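PDB 2GLF: probable M18-family aminopeptidase 1 from Thermotoga maritima, which probably acts as a metal-dependent aminopeptidase of the M18 family, removing residues from the amino ends of peptides. Local coordinates for residues Ile280-Asn285 / Gly401-Phe406; Asn381-Ile386 / Tyr443-Glu448; Arg234-Asp239 / Ser426-Ser431; Asp80-Gly85 / Arg298-Met303. One frame throughout, in Å; residues are numbered along the deposited sequence.

Interaction 1: residues Ile280-Asn285 / Gly401-Phe406; sequences IGSDGN and GTIAKF
The CE2 and CZ atoms of the Phe406 ring meet Gly281 and Ser282 obliquely, while Lys405 CG of its own segment lies 3.7 Å above the ring plane, over the centre of one face. The contact joins the loop after strand 270-275 to the entry of helix 404-408, beside the metal centre of this M18 metallopeptidase. Ser282 supplies the closest approach: its CB and OG both reach Phe406 CE2, OG at 3.6 Å. Gly281 O stands 3.7 Å from Phe406 CZ. Ser282 OG also touches Ile403 CG2, at 3.8 Å, and no hydrogen bond crosses the interface. Phe406 CG is anti to its own carbonyl carbon (chi1 -56°), which carries the ring to the loop; the small methyl of an alanine there is likely to open a gap beside Ser282 CB and strip the cover from Gly281 O. Glycine at 281 fits its backbone, where a CB would jam against the preceding carbonyl oxygen. Ile403 lies about 7 Å from a bound manganese ion at its nearest side-chain atom. Ile280 packs on Gly361 of a second subunit, and Lys405 packs on Asp283 of a third. At the helix entry, Thr402 OG1 accepts a weak capping bond from Ala404 N at 3.5 Å.

Interaction 2: residues Asn381-Ile386 / Tyr443-Glu448; sequences NEQGVI and YRSLME
Leaving helix 370-382 at Asn381 and Glu382, the chain first meets the other segment at Gln383, whose aliphatic stem lies against Ser445 of helix 433-449. The touching atoms are Gln383 CG and Ser445 CB, 3.7 Å apart, with Gln383 CB a little farther from the same carbon. The glutamine chain bends at its second torsion (chi2 -48°), and the contact of this residue is made by CB and CG. The CA atoms of Gln383 and Ser445 are 6.9 Å apart, the nearest of the two backbones.

Gly384 ends the helix with positive phi, a Schellman motif. One of its bonds back into the last turn is weak, Gly384 N to Asn381 O at 3.1 Å. The reversal leads from the helix into strand 387-389, the outermost strand on its side of the large mixed sheet. Gly384 O accepts from Arg11 NH1.

Val385 comes next and returns toward the second helix: its CG2 branch sits 3.7 Å from Ser445 OG, a van der Waals contact of methyl on hydroxyl oxygen. That hydroxyl is occupied within its own helix, by Val441 O and also Ala442 O. Val385 further packs on Ala442 and Glu438 of the same helix and on Leu380 of helix 370-382. Ile386 then passes its backbone N to Glu438 OE1 and pairs with Val351 of the neighbouring strand. Within helix 433-449, Arg444 NE meets Glu448 OE1 one turn on, at the guanidinium edge and in plane, in a weak but straight salt bridge of 3.3 Å (176° at the hydrogen).

Interaction 3: residues Arg234-Asp239 / Ser426-Ser431; sequences REVGMD and SPFEIS
Val236, Phe428 and Ile430 make the whole close contact, and all of it runs through one methyl group. Val236 CG2 lies 4.3 Å from Phe428 CE2 and equally 4.3 Å from Ile430 CD1, so the branch is flanked by an aromatic and an aliphatic neighbour. The valine torsion explains the choice of methyl: CG1 is anti to the backbone N (chi1 -175°), which swings CG2 to meet both partners. Against the phenylalanine ring it approaches obliquely. Phe428 reaches out from the turn before strand 429-432 with CG roughly anti to its backbone N (chi1 -161°), and Ile430, from the strand itself, sends its CD1 end the rest of the way. The contact is purely apolar, buried and loosely spaced, with the CA atoms of Val236 and Ile430 still 8.1 Å apart. That gap fits the topology, for the two strands are not hydrogen-bonded partners.

Between Phe428 and Ile430, Glu429 OE2 accepts from His425 N, tying the start of the strand to a manganese ligand; the side chains of Phe428 and His425 are about 10 Å apart. A fourth subunit covers the region, with Phe428 packing on Ser129 of that neighbouring subunit. Strands 234-236 and 429-432 are the outer strands of a three-stranded antiparallel sheet; strand 242-245 pairs with both, bonding Val236 through Leu242 and Glu429 through Ala245, while helix 248-263 lies against Ser431.

Interaction 4: residues Asp80-Gly85 / Arg298-Met303; sequences DDLKRG and RQILKM
Leu82, at the start of a short 3-10 turn, faces Leu301 of helix 292-303 with their CA atoms 6.8 Å apart, the closest approach of the two backbones. The leucine side chain packs against two successive residues of that helix. Leu82 CD1 lies nearest the CG2 methyl of Ile300, 3.3 Å away in the model, and the two side chains cross at about a right angle. CG2 is anti to the Ile300 backbone N, which leaves that methyl as the part of the isoleucine nearest Leu82. Leu301 CD2 meets Leu82 CB at 3.6 Å, and CD1 somewhat farther off. All three residues are buried, and no polar bond links the segments.

The 3-10 turn lies in the loop joining strands 73-77 and 87-92 of the large mixed sheet; strand 270-275 runs between those two, and the chain leaving it goes on to helix 292-303. An Asx turn shapes the loop: Asp81 OD2 accepts from Lys83 N at 3.1 Å, the donor meeting the carboxylate from above, 75° out of its plane. Arg84 N bonds Asp81 O and Gly85 N bonds Leu82 O, closing the backbone of the turn. Lys83 NZ forms only a long ion pair with Asp81 OD1, at 3.7 Å.

Leu301 also packs on Val316 of helix 310-318, on which Lys83 rests through Val312 and Glu315. Helix 292-303 also meets a second subunit, where Arg298 pairs with Asp314 and Lys302 with Asp308 of that neighbouring chain.

In the fold
Along the chain interaction 4 closes before interaction 2 opens, interaction 1 nests inside the loop closed by interaction 3, and the other pairs alternate. None touch: their centres are about 24 to 42 Å apart, farthest between 3 and 4. The segments of interactions 1 and 4, and helix 370-382 of interaction 2, follow strands of the nine-stranded mixed sheet; interaction 3 joins the edges of a small separate sheet, whose strand 429-432 runs straight into helix 433-449 of interaction 2. The contacts thus tie together distant parts of one chain: interaction 1 close to both manganese and subunit neighbours, 3 beside a manganese ligand, 2 and 4 in peripheral packing. Interactions 1 and 4 both border the second subunit.

Interaction 1: residues Ile280-Asn285 / Gly401-Phe406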
loop_
_atom_site.group_PDB
_atom_site.type_symbol
_atom_site.label_atom_id
_atom_site.label_comp_id
_atom_site.label_asym_id
_atom_site.label_seq_id
_atom_site.Cartn_x
_atom_site.Cartn_y
_atom_site.Cartn_z
ATOM N N ILE A 280 12.261 -19.310 30.272
ATOM C CA ILE A 280 13.199 -18.684 29.337
ATOM C C ILE A 280 13.978 -19.715 28.524
ATOM O O ILE A 280 14.958 -19.378 27.858
ATOM C CB ILE A 280 14.211 -17.715 30.052
ATOM C CG1 ILE A 280 14.969 -18.424 31.179
ATOM C CG2 ILE A 280 13.474 -16.503 30.585
ATOM C CD1 ILE A 280 16.138 -19.293 30.715
ATOM N N GLY A 281 13.538 -20.971 28.582
ATOM C CA GLY A 281 14.204 -22.026 27.837
ATOM C C GLY A 281 14.896 -23.087 28.676
ATOM O O GLY A 281 15.282 -24.129 28.150
ATOM N N SER A 282 15.067 -22.819 29.970
ATOM C CA SER A 282 15.707 -23.747 30.912
ATOM C C SER A 282 17.237 -23.758 30.863
ATOM O O SER A 282 17.865 -24.802 31.028
ATOM C CB SER A 282 15.170 -25.175 30.719
ATOM O OG SER A 282 13.779 -25.245 31.005
ATOM N N ASP A 283 17.826 -22.585 30.648
ATOM C CA ASP A 283 19.278 -22.436 30.595
ATOM C C ASP A 283 19.770 -21.961 31.959
ATOM O O ASP A 283 19.114 -21.141 32.603
ATOM C CB ASP A 283 19.668 -21.405 29.533
ATOM C CG ASP A 283 19.288 -21.838 28.131
ATOM O OD1 ASP A 283 19.916 -22.784 27.606
ATOM O OD2 ASP A 283 18.357 -21.234 27.555
ATOM N N GLY A 284 20.913 -22.481 32.398
ATOM C CA GLY A 284 21.459 -22.080 33.683
ATOM C C GLY A 284 21.808 -23.219 34.626
ATOM O O GLY A 284 21.598 -24.388 34.307
ATOM N N ASN A 285 22.355 -22.862 35.788
ATOM C CA ASN A 285 22.740 -23.817 36.825
ATOM C C ASN A 285 21.542 -24.653 37.214
ATOM O O ASN A 285 21.650 -25.861 37.438
ATOM C CB ASN A 285 23.247 -23.069 38.048
ATOM C CG ASN A 285 24.462 -22.253 37.743
ATOM O OD1 ASN A 285 25.500 -22.792 37.360
ATOM N ND2 ASN A 285 24.348 -20.943 37.892
ATOM N N GLY A 401 5.983 -26.181 24.061
ATOM C CA GLY A 401 7.252 -26.728 24.500
ATOM C C GLY A 401 7.417 -26.655 26.007
ATOM O O GLY A 401 7.477 -25.566 26.576
ATOM N N THR A 402 7.476 -27.815 26.656
ATOM C CA THR A 402 7.652 -27.879 28.102
ATOM C C THR A 402 8.987 -28.549 28.391
ATOM O O THR A 402 9.726 -28.890 27.466
ATOM C CB THR A 402 6.545 -28.694 28.779
ATOM O OG1 THR A 402 6.531 -30.013 28.228
ATOM C CG2 THR A 402 5.189 -28.044 28.562
ATOM N N ILE A 403 9.289 -28.753 29.671
ATOM C CA ILE A 403 10.555 -29.368 30.047
ATOM C C ILE A 403 10.580 -30.884 29.855
ATOM O O ILE A 403 11.623 -31.520 30.013
ATOM C CB ILE A 403 10.926 -29.032 31.506
ATOM C CG1 ILE A 403 10.013 -29.769 32.482
ATOM C CG2 ILE A 403 10.816 -27.538 31.722
ATOM C CD1 ILE A 403 10.451 -29.627 33.933
ATOM N N ALA A 404 9.434 -31.454 29.498
ATOM C CA ALA A 404 9.341 -32.889 29.287
ATOM C C ALA A 404 10.451 -33.388 28.370
ATOM O O ALA A 404 11.129 -34.367 28.681
ATOM C CB ALA A 404 7.980 -33.247 28.700
ATOM N N LYS A 405 10.644 -32.712 27.243
ATOM C CA LYS A 405 11.671 -33.113 26.283
ATOM C C LYS A 405 13.039 -33.431 26.916
ATOM O O LYS A 405 13.674 -34.434 26.574
ATOM C CB LYS A 405 11.851 -32.025 25.219
ATOM C CG LYS A 405 12.455 -30.738 25.751
ATOM C CD LYS A 405 12.863 -29.795 24.629
ATOM C CE LYS A 405 11.662 -29.233 23.887
ATOM N NZ LYS A 405 12.093 -28.229 22.877
ATOM N N PHE A 406 13.485 -32.576 27.835
ATOM C CA PHE A 406 14.778 -32.745 28.488
ATOM C C PHE A 406 14.935 -34.054 29.239
ATOM O O PHE A 406 16.024 -34.635 29.271
ATOM C CB PHE A 406 15.038 -31.582 29.441
ATOM C CG PHE A 406 14.964 -30.243 28.779
ATOM C CD1 PHE A 406 15.676 -29.996 27.605
ATOM C CD2 PHE A 406 14.166 -29.230 29.313
ATOM C CE1 PHE A 406 15.595 -28.762 26.966
ATOM C CE2 PHE A 406 14.077 -27.987 28.681
ATOM C CZ PHE A 406 14.795 -27.754 27.502
#

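Interaction 2: residues Asn381-Ile386 / Tyr443-Glu448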
loop_
_atom_site.group_PDB
_atom_site.type_symbol
_atom_site.label_atom_id
_atom_site.label_comp_id
_atom_site.label_asym_id
_atom_site.label_seq_id
_atom_site.Cartn_x
_atom_site.Cartn_y
_atom_site.Cartn_z
ATOM N N ASN A 381 -7.783 -44.447 34.798
ATOM C CA ASN A 381 -9.102 -45.059 34.784
ATOM C C ASN A 381 -9.308 -46.063 35.916
ATOM O O ASN A 381 -10.392 -46.123 36.507
ATOM C CB ASN A 381 -9.361 -45.728 33.434
ATOM C CG ASN A 381 -9.487 -44.727 32.314
ATOM O OD1 ASN A 381 -10.140 -43.695 32.461
ATOM N ND2 ASN A 381 -8.873 -45.029 31.179
ATOM N N GLU A 382 -8.275 -46.842 36.226
ATOM C CA GLU A 382 -8.378 -47.826 37.297
ATOM C C GLU A 382 -8.557 -47.189 38.680
ATOM O O GLU A 382 -9.302 -47.714 39.516
ATOM C CB GLU A 382 -7.162 -48.750 37.269
ATOM C CG GLU A 382 -7.443 -50.039 36.512
ATOM C CD GLU A 382 -6.191 -50.779 36.085
ATOM O OE1 GLU A 382 -5.122 -50.564 36.697
ATOM O OE2 GLU A 382 -6.283 -51.590 35.138
ATOM N N GLN A 383 -7.895 -46.059 38.922
ATOM C CA GLN A 383 -8.027 -45.368 40.199
ATOM C C GLN A 383 -9.224 -44.410 40.162
ATOM O O GLN A 383 -9.473 -43.662 41.119
ATOM C CB GLN A 383 -6.758 -44.579 40.523
ATOM C CG GLN A 383 -5.508 -45.418 40.668
ATOM C CD GLN A 383 -5.713 -46.617 41.570
ATOM O OE1 GLN A 383 -6.341 -47.600 41.181
ATOM N NE2 GLN A 383 -5.188 -46.539 42.785
ATOM N N GLY A 384 -9.955 -44.431 39.049
ATOM C CA GLY A 384 -11.121 -43.573 38.902
ATOM C C GLY A 384 -10.822 -42.085 38.849
ATOM O O GLY A 384 -11.623 -41.268 39.300
ATOM N N VAL A 385 -9.670 -41.728 38.294
ATOM C CA VAL A 385 -9.286 -40.327 38.188
ATOM C C VAL A 385 -9.953 -39.675 36.974
ATOM O O VAL A 385 -9.927 -40.216 35.868
ATOM C CB VAL A 385 -7.762 -40.190 38.048
ATOM C CG1 VAL A 385 -7.352 -38.744 38.220
ATOM C CG2 VAL A 385 -7.072 -41.071 39.058
ATOM N N ILE A 386 -10.562 -38.515 37.189
ATOM C CA ILE A 386 -11.223 -37.786 36.115
ATOM C C ILE A 386 -10.165 -37.057 35.281
ATOM O O ILE A 386 -9.412 -36.239 35.806
ATOM C CB ILE A 386 -12.238 -36.745 36.681
ATOM C CG1 ILE A 386 -13.521 -37.442 37.148
ATOM C CG2 ILE A 386 -12.591 -35.729 35.619
ATOM C CD1 ILE A 386 -13.323 -38.419 38.268
ATOM N N TYR A 443 -1.655 -37.164 40.215
ATOM C CA TYR A 443 -0.230 -37.239 40.540
ATOM C C TYR A 443 0.110 -38.277 41.606
ATOM O O TYR A 443 1.126 -38.964 41.511
ATOM C CB TYR A 443 0.276 -35.876 41.010
ATOM C CG TYR A 443 0.450 -34.859 39.908
ATOM C CD1 TYR A 443 0.787 -33.541 40.210
ATOM C CD2 TYR A 443 0.283 -35.207 38.565
ATOM C CE1 TYR A 443 0.953 -32.591 39.204
ATOM C CE2 TYR A 443 0.446 -34.266 37.553
ATOM C CZ TYR A 443 0.781 -32.958 37.882
ATOM O OH TYR A 443 0.946 -32.010 36.898
ATOM N N ARG A 444 -0.736 -38.376 42.627
ATOM C CA ARG A 444 -0.517 -39.310 43.725
ATOM C C ARG A 444 -0.690 -40.750 43.287
ATOM O O ARG A 444 0.151 -41.603 43.573
ATOM C CB ARG A 444 -1.486 -39.014 44.869
ATOM C CG ARG A 444 -1.428 -40.020 45.995
ATOM C CD ARG A 444 -2.408 -39.682 47.106
ATOM N NE ARG A 444 -2.489 -40.757 48.091
ATOM C CZ ARG A 444 -3.179 -40.686 49.224
ATOM N NH1 ARG A 444 -3.856 -39.584 49.526
ATOM N NH2 ARG A 444 -3.189 -41.719 50.056
ATOM N N SER A 445 -1.790 -41.019 42.595
ATOM C CA SER A 445 -2.065 -42.365 42.131
ATOM C C SER A 445 -1.142 -42.776 40.985
ATOM O O SER A 445 -1.046 -43.953 40.657
ATOM C CB SER A 445 -3.532 -42.485 41.719
ATOM O OG SER A 445 -3.893 -41.461 40.815
ATOM N N LEU A 446 -0.463 -41.813 40.372
ATOM C CA LEU A 446 0.454 -42.143 39.291
ATOM C C LEU A 446 1.815 -42.514 39.861
ATOM O O LEU A 446 2.537 -43.334 39.283
ATOM C CB LEU A 446 0.606 -40.973 38.321
ATOM C CG LEU A 446 -0.438 -40.883 37.204
ATOM C CD1 LEU A 446 -0.204 -39.615 36.413
ATOM C CD2 LEU A 446 -0.347 -42.104 36.297
HETATM N N MSE A 447 2.169 -41.908 40.990
HETATM C CA MSE A 447 3.441 -42.209 41.635
HETATM C C MSE A 447 3.309 -43.576 42.290
HETATM O O MSE A 447 4.266 -44.351 42.345
HETATM C CB MSE A 447 3.761 -41.178 42.711
HETATM C CG MSE A 447 3.827 -39.759 42.218
HETATM SE SE MSE A 447 4.041 -38.514 43.685
HETATM C CE MSE A 447 5.746 -37.744 43.191
ATOM N N GLU A 448 2.104 -43.856 42.777
ATOM C CA GLU A 448 1.794 -45.108 43.459
ATOM C C GLU A 448 1.629 -46.324 42.559
ATOM O O GLU A 448 2.086 -47.416 42.898
ATOM C CB GLU A 448 0.506 -44.960 44.280
ATOM C CG GLU A 448 0.635 -44.164 45.570
ATOM C CD GLU A 448 -0.705 -43.973 46.280
ATOM O OE1 GLU A 448 -0.703 -43.498 47.439
ATOM O OE2 GLU A 448 -1.759 -44.289 45.678
#

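Interaction 3: residues Arg234-Asp239 / Ser426-Ser431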
loop_
_atom_site.group_PDB
_atom_site.type_symbol
_atom_site.label_atom_id
_atom_site.label_comp_id
_atom_site.label_asym_id
_atom_site.label_seq_id
_atom_site.Cartn_x
_atom_site.Cartn_y
_atom_site.Cartn_z
ATOM N N ARG A 234 -7.409 -15.538 45.303
ATOM C CA ARG A 234 -8.809 -15.370 45.689
ATOM C C ARG A 234 -9.751 -16.309 44.954
ATOM O O ARG A 234 -9.472 -16.732 43.831
ATOM C CB ARG A 234 -9.267 -13.935 45.420
ATOM C CG ARG A 234 -8.570 -12.901 46.261
ATOM C CD ARG A 234 -8.944 -13.072 47.715
ATOM N NE ARG A 234 -10.317 -12.648 47.965
ATOM C CZ ARG A 234 -10.738 -11.398 47.819
ATOM N NH1 ARG A 234 -9.887 -10.464 47.422
ATOM N NH2 ARG A 234 -12.000 -11.078 48.073
ATOM N N GLU A 235 -10.870 -16.635 45.600
ATOM C CA GLU A 235 -11.885 -17.483 44.989
ATOM C C GLU A 235 -12.428 -16.635 43.856
ATOM O O GLU A 235 -12.414 -15.407 43.943
ATOM C CB GLU A 235 -13.042 -17.749 45.948
ATOM C CG GLU A 235 -12.750 -18.603 47.151
ATOM C CD GLU A 235 -14.012 -18.848 47.961
ATOM O OE1 GLU A 235 -14.568 -17.873 48.509
ATOM O OE2 GLU A 235 -14.460 -20.009 48.040
ATOM N N VAL A 236 -12.923 -17.270 42.802
ATOM C CA VAL A 236 -13.462 -16.508 41.688
ATOM C C VAL A 236 -14.807 -17.057 41.230
ATOM O O VAL A 236 -15.027 -18.268 41.234
ATOM C CB VAL A 236 -12.473 -16.493 40.490
ATOM C CG1 VAL A 236 -12.994 -15.588 39.396
ATOM C CG2 VAL A 236 -11.106 -16.015 40.947
ATOM N N GLY A 237 -15.712 -16.151 40.864
ATOM C CA GLY A 237 -17.023 -16.549 40.378
ATOM C C GLY A 237 -18.152 -16.625 41.392
ATOM O O GLY A 237 -17.917 -16.794 42.585
HETATM N N MSE A 238 -19.383 -16.498 40.903
HETATM C CA MSE A 238 -20.562 -16.566 41.753
HETATM C C MSE A 238 -20.600 -17.872 42.533
HETATM O O MSE A 238 -21.010 -17.889 43.691
HETATM C CB MSE A 238 -21.841 -16.435 40.919
HETATM C CG MSE A 238 -22.240 -15.002 40.586
HETATM SE SE MSE A 238 -22.550 -13.888 42.165
HETATM C CE MSE A 238 -23.936 -14.941 43.011
ATOM N N ASP A 239 -20.192 -18.972 41.910
ATOM C CA ASP A 239 -20.191 -20.238 42.631
ATOM C C ASP A 239 -18.828 -20.503 43.257
ATOM O O ASP A 239 -18.523 -21.626 43.639
ATOM C CB ASP A 239 -20.585 -21.413 41.723
ATOM C CG ASP A 239 -19.793 -21.455 40.431
ATOM O OD1 ASP A 239 -18.590 -21.119 40.453
ATOM O OD2 ASP A 239 -20.383 -21.842 39.395
ATOM N N SER A 426 -0.850 -14.017 32.580
ATOM C CA SER A 426 -1.370 -12.722 32.999
ATOM C C SER A 426 -1.058 -12.561 34.483
ATOM O O SER A 426 -0.692 -13.525 35.155
ATOM C CB SER A 426 -2.879 -12.669 32.798
ATOM O OG SER A 426 -3.527 -13.608 33.638
ATOM N N PRO A 427 -1.192 -11.341 35.014
ATOM C CA PRO A 427 -0.912 -11.110 36.436
ATOM C C PRO A 427 -1.955 -11.758 37.350
ATOM O O PRO A 427 -1.830 -11.709 38.572
ATOM C CB PRO A 427 -0.930 -9.587 36.546
ATOM C CG PRO A 427 -0.484 -9.148 35.187
ATOM C CD PRO A 427 -1.283 -10.064 34.291
ATOM N N PHE A 428 -2.973 -12.374 36.755
ATOM C CA PHE A 428 -4.040 -13.003 37.532
ATOM C C PHE A 428 -4.625 -14.189 36.756
ATOM O O PHE A 428 -5.691 -14.082 36.144
ATOM C CB PHE A 428 -5.142 -11.961 37.823
ATOM C CG PHE A 428 -6.052 -12.321 38.976
ATOM C CD1 PHE A 428 -5.578 -12.321 40.285
ATOM C CD2 PHE A 428 -7.391 -12.647 38.753
ATOM C CE1 PHE A 428 -6.424 -12.637 41.354
ATOM C CE2 PHE A 428 -8.244 -12.967 39.821
ATOM C CZ PHE A 428 -7.757 -12.960 41.120
ATOM N N GLU A 429 -3.921 -15.318 36.778
ATOM C CA GLU A 429 -4.381 -16.513 36.075
ATOM C C GLU A 429 -5.561 -17.151 36.802
ATOM O O GLU A 429 -5.738 -16.968 38.003
ATOM C CB GLU A 429 -3.235 -17.518 35.942
ATOM C CG GLU A 429 -2.000 -16.930 35.280
ATOM C CD GLU A 429 -0.827 -17.892 35.248
ATOM O OE1 GLU A 429 -0.588 -18.574 36.269
ATOM O OE2 GLU A 429 -0.129 -17.953 34.210
ATOM N N ILE A 430 -6.368 -17.898 36.058
ATOM C CA ILE A 430 -7.544 -18.558 36.608
ATOM C C ILE A 430 -7.483 -20.076 36.405
ATOM O O ILE A 430 -7.167 -20.559 35.312
ATOM C CB ILE A 430 -8.854 -17.998 35.949
ATOM C CG1 ILE A 430 -9.585 -17.068 36.917
ATOM C CG2 ILE A 430 -9.799 -19.124 35.585
ATOM C CD1 ILE A 430 -8.854 -15.819 37.250
ATOM N N SER A 431 -7.784 -20.819 37.468
ATOM C CA SER A 431 -7.801 -22.276 37.431
ATOM C C SER A 431 -9.037 -22.741 38.189
ATOM O O SER A 431 -9.647 -21.965 38.918
ATOM C CB SER A 431 -6.555 -22.849 38.101
ATOM O OG SER A 431 -6.571 -22.596 39.495
#

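Interaction 4: residues Asp80-Gly85 / Arg298-Met303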
loop_
_atom_site.group_PDB
_atom_site.type_symbol
_atom_site.label_atom_id
_atom_site.label_comp_id
_atom_site.label_asym_id
_atom_site.label_seq_id
_atom_site.Cartn_x
_atom_site.Cartn_y
_atom_site.Cartn_z
ATOM N N ASP A 80 13.464 -48.192 47.483
ATOM C CA ASP A 80 13.998 -49.443 46.966
ATOM C C ASP A 80 15.303 -49.152 46.237
ATOM O O ASP A 80 15.863 -48.063 46.368
ATOM C CB ASP A 80 13.005 -50.090 46.003
ATOM C CG ASP A 80 13.232 -51.587 45.852
ATOM O OD1 ASP A 80 14.407 -52.013 45.795
ATOM O OD2 ASP A 80 12.238 -52.341 45.782
ATOM N N ASP A 81 15.795 -50.124 45.484
ATOM C CA ASP A 81 17.019 -49.950 44.726
ATOM C C ASP A 81 16.687 -49.004 43.558
ATOM O O ASP A 81 15.760 -49.270 42.790
ATOM C CB ASP A 81 17.474 -51.320 44.214
ATOM C CG ASP A 81 18.722 -51.249 43.370
ATOM O OD1 ASP A 81 19.121 -52.306 42.843
ATOM O OD2 ASP A 81 19.306 -50.153 43.230
ATOM N N LEU A 82 17.422 -47.902 43.423
ATOM C CA LEU A 82 17.146 -46.964 42.331
ATOM C C LEU A 82 17.174 -47.625 40.972
ATOM O O LEU A 82 16.615 -47.094 40.014
ATOM C CB LEU A 82 18.135 -45.802 42.310
ATOM C CG LEU A 82 17.897 -44.615 43.240
ATOM C CD1 LEU A 82 18.594 -43.395 42.625
ATOM C CD2 LEU A 82 16.400 -44.346 43.411
ATOM N N LYS A 83 17.833 -48.776 40.881
ATOM C CA LYS A 83 17.906 -49.478 39.609
ATOM C C LYS A 83 16.514 -49.849 39.118
ATOM O O LYS A 83 16.305 -50.058 37.927
ATOM C CB LYS A 83 18.780 -50.733 39.727
ATOM C CG LYS A 83 20.276 -50.465 39.606
ATOM C CD LYS A 83 21.021 -51.725 39.188
ATOM C CE LYS A 83 21.282 -52.665 40.351
ATOM N NZ LYS A 83 22.421 -52.194 41.186
ATOM N N ARG A 84 15.558 -49.920 40.036
ATOM C CA ARG A 84 14.191 -50.257 39.656
ATOM C C ARG A 84 13.492 -49.023 39.088
ATOM O O ARG A 84 12.325 -49.084 38.697
ATOM C CB ARG A 84 13.419 -50.777 40.865
ATOM C CG ARG A 84 14.134 -51.885 41.600
ATOM C CD ARG A 84 13.216 -52.558 42.594
ATOM N NE ARG A 84 12.129 -53.272 41.932
ATOM C CZ ARG A 84 12.305 -54.235 41.034
ATOM N NH1 ARG A 84 13.530 -54.602 40.679
ATOM N NH2 ARG A 84 11.255 -54.843 40.499
ATOM N N GLY A 85 14.221 -47.908 39.044
ATOM C CA GLY A 85 13.675 -46.663 38.533
ATOM C C GLY A 85 12.779 -46.003 39.560
ATOM O O GLY A 85 12.559 -46.549 40.643
ATOM N N ARG A 298 22.907 -39.561 41.001
ATOM C CA ARG A 298 24.190 -40.229 41.183
ATOM C C ARG A 298 24.557 -40.281 42.666
ATOM O O ARG A 298 25.057 -41.295 43.156
ATOM C CB ARG A 298 25.293 -39.508 40.396
ATOM C CG ARG A 298 25.398 -39.932 38.943
ATOM C CD ARG A 298 26.694 -39.423 38.326
ATOM N NE ARG A 298 26.677 -37.978 38.118
ATOM C CZ ARG A 298 26.125 -37.379 37.065
ATOM N NH1 ARG A 298 25.548 -38.099 36.115
ATOM N NH2 ARG A 298 26.139 -36.058 36.968
ATOM N N GLN A 299 24.306 -39.189 43.384
ATOM C CA GLN A 299 24.615 -39.145 44.806
ATOM C C GLN A 299 23.885 -40.283 45.507
ATOM O O GLN A 299 24.463 -40.998 46.322
ATOM C CB GLN A 299 24.181 -37.809 45.403
ATOM C CG GLN A 299 24.555 -37.640 46.863
ATOM C CD GLN A 299 26.049 -37.777 47.105
ATOM O OE1 GLN A 299 26.857 -37.068 46.502
ATOM N NE2 GLN A 299 26.422 -38.694 47.993
ATOM N N ILE A 300 22.612 -40.446 45.171
ATOM C CA ILE A 300 21.792 -41.491 45.760
ATOM C C ILE A 300 22.301 -42.872 45.345
ATOM O O ILE A 300 22.290 -43.811 46.146
ATOM C CB ILE A 300 20.306 -41.323 45.338
ATOM C CG1 ILE A 300 19.738 -40.053 45.984
ATOM C CG2 ILE A 300 19.485 -42.566 45.733
ATOM C CD1 ILE A 300 18.320 -39.736 45.568
ATOM N N LEU A 301 22.753 -42.990 44.099
ATOM C CA LEU A 301 23.268 -44.260 43.600
ATOM C C LEU A 301 24.542 -44.691 44.329
ATOM O O LEU A 301 24.681 -45.860 44.708
ATOM C CB LEU A 301 23.533 -44.175 42.093
ATOM C CG LEU A 301 22.291 -44.264 41.202
ATOM C CD1 LEU A 301 22.694 -44.113 39.742
ATOM C CD2 LEU A 301 21.596 -45.601 41.425
ATOM N N LYS A 302 25.468 -43.751 44.522
ATOM C CA LYS A 302 26.718 -44.051 45.215
ATOM C C LYS A 302 26.389 -44.514 46.617
ATOM O O LYS A 302 26.991 -45.461 47.126
ATOM C CB LYS A 302 27.609 -42.813 45.289
ATOM C CG LYS A 302 28.042 -42.304 43.936
ATOM C CD LYS A 302 28.829 -43.354 43.166
ATOM C CE LYS A 302 30.166 -43.638 43.825
ATOM N NZ LYS A 302 30.966 -44.603 43.026
HETATM N N MSE A 303 25.421 -43.842 47.232
HETATM C CA MSE A 303 24.995 -44.183 48.579
HETATM C C MSE A 303 24.441 -45.603 48.648
HETATM O O MSE A 303 24.455 -46.228 49.702
HETATM C CB MSE A 303 23.954 -43.184 49.066
HETATM C CG MSE A 303 24.491 -41.771 49.156
HETATM SE SE MSE A 303 23.210 -40.541 49.900
HETATM C CE MSE A 303 23.913 -40.378 51.707
#